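Glycosyl hydrolases family 2, sugar binding domain protein (Bacteroides uniformis str. 3978 T3 ii, PDB 6D1P) is a beta-glucuronidase of glycoside hydrolase family 2 from a human gut bacterium, and probably cleaves O-glycosidic bonds to release glucuronic acid. Local coordinates at residues R244-S247 and K251-N254. Numbering follows the deposited sequence.
Sequences RVFS and KEVN
Four hydrogen bonds tie R244-S247 to K251-N254, three of them between backbone groups. V245 is gripped at both ends: its N donates to O of N254 (3.1 Å, nearly straight at 175°), and its O accepts from N of V253 at 2.8 Å. Nearer the turn, N of S247 donates to O of K251 (2.7 Å), an oxygen that CA-H of F246 also approaches. The fourth bond uses a side chain: N of K251 donates to OG of S247 at 3.2 Å. With chi1 at 77°, that hydroxyl sits between its own backbone N and carbonyl carbon, placed to accept from K251 as well as to bond N of E249 inside the turn. Replacing S247 by alanine removes OG, which is likely to cost the amides of K251 and E249 their shared acceptor and to let the turn move more freely.

Apolar packing centres on V253, whose two methyls split the work. CG2 meets CG1 of V245 at 3.5 Å, while CG1 lies against CB of S247. On the face carrying F246 and E252, the phenyl ring meets the backbone of E252 obliquely, with CD1 of F246 3.9 Å from N of E252; F246 also touches T285 and V287 of the neighbouring strand 284-292. R244 brings only its aliphatic CD near OE1 of E252, the opposite charges staying apart, with NE 5.0 Å from OE1.

V253 and N254 both face V245, forming a classic beta bulge in the hairpin of strands 240-246 and 252-259, the latter an outermost strand of a four-stranded antiparallel sheet in the immunoglobulin-like beta-sandwich domain of family 2 glycosidases.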
# COMPACT_ATOMS: atom_id res chain seq x y z
N ARG A 244 52.57 -0.88 0.46
CA ARG A 244 53.16 -2.19 0.23
C ARG A 244 52.30 -3.01 -0.71
O ARG A 244 51.07 -2.98 -0.63
CB ARG A 244 53.36 -2.95 1.54
CG ARG A 244 54.29 -2.28 2.52
CD ARG A 244 54.48 -3.15 3.77
NE ARG A 244 54.12 -2.41 4.98
CZ ARG A 244 54.95 -1.62 5.65
NH1 ARG A 244 56.20 -1.47 5.23
NH2 ARG A 244 54.53 -0.99 6.75
N VAL A 245 52.95 -3.77 -1.60
CA VAL A 245 52.26 -4.61 -2.57
C VAL A 245 52.63 -6.06 -2.30
O VAL A 245 53.81 -6.43 -2.38
CB VAL A 245 52.62 -4.24 -4.02
CG1 VAL A 245 52.06 -5.27 -4.97
CG2 VAL A 245 52.07 -2.87 -4.35
N PHE A 246 51.63 -6.89 -2.02
CA PHE A 246 51.82 -8.30 -1.69
C PHE A 246 51.38 -9.21 -2.83
O PHE A 246 50.38 -8.94 -3.49
CB PHE A 246 51.05 -8.67 -0.42
CG PHE A 246 51.45 -7.87 0.78
CD1 PHE A 246 52.49 -8.30 1.60
CD2 PHE A 246 50.80 -6.68 1.09
CE1 PHE A 246 52.86 -7.57 2.71
CE2 PHE A 246 51.17 -5.94 2.20
CZ PHE A 246 52.20 -6.39 3.01
N SER A 247 52.13 -10.29 -3.03
CA SER A 247 51.84 -11.26 -4.07
C SER A 247 50.56 -12.03 -3.73
O SER A 247 50.05 -11.94 -2.61
CB SER A 247 53.00 -12.24 -4.22
OG SER A 247 52.98 -13.20 -3.18
N LYS A 251 53.48 -12.65 -0.07
CA LYS A 251 54.87 -12.26 -0.04
C LYS A 251 55.01 -10.86 -0.62
O LYS A 251 54.50 -10.58 -1.71
CB LYS A 251 55.74 -13.25 -0.83
CG LYS A 251 56.04 -14.56 -0.09
CD LYS A 251 54.94 -15.61 -0.26
CE LYS A 251 55.04 -16.71 0.81
NZ LYS A 251 54.59 -16.19 2.13
N GLU A 252 55.68 -9.99 0.12
CA GLU A 252 55.89 -8.62 -0.31
C GLU A 252 56.70 -8.58 -1.61
O GLU A 252 57.83 -9.06 -1.66
CB GLU A 252 56.61 -7.86 0.80
CG GLU A 252 57.11 -6.49 0.40
CD GLU A 252 57.46 -5.67 1.61
OE1 GLU A 252 56.80 -5.87 2.66
OE2 GLU A 252 58.40 -4.83 1.53
N VAL A 253 56.09 -8.04 -2.67
CA VAL A 253 56.79 -7.91 -3.95
C VAL A 253 57.53 -6.59 -4.06
O VAL A 253 58.45 -6.47 -4.88
CB VAL A 253 55.84 -8.03 -5.16
CG1 VAL A 253 54.77 -9.08 -4.91
CG2 VAL A 253 55.20 -6.69 -5.48
N ASN A 254 57.15 -5.59 -3.27
CA ASN A 254 57.66 -4.25 -3.43
C ASN A 254 57.11 -3.38 -2.31
O ASN A 254 56.05 -3.68 -1.77
CB ASN A 254 57.27 -3.69 -4.80
CG ASN A 254 58.29 -2.71 -5.34
OD1 ASN A 254 58.36 -1.57 -4.89
ND2 ASN A 254 59.08 -3.15 -6.34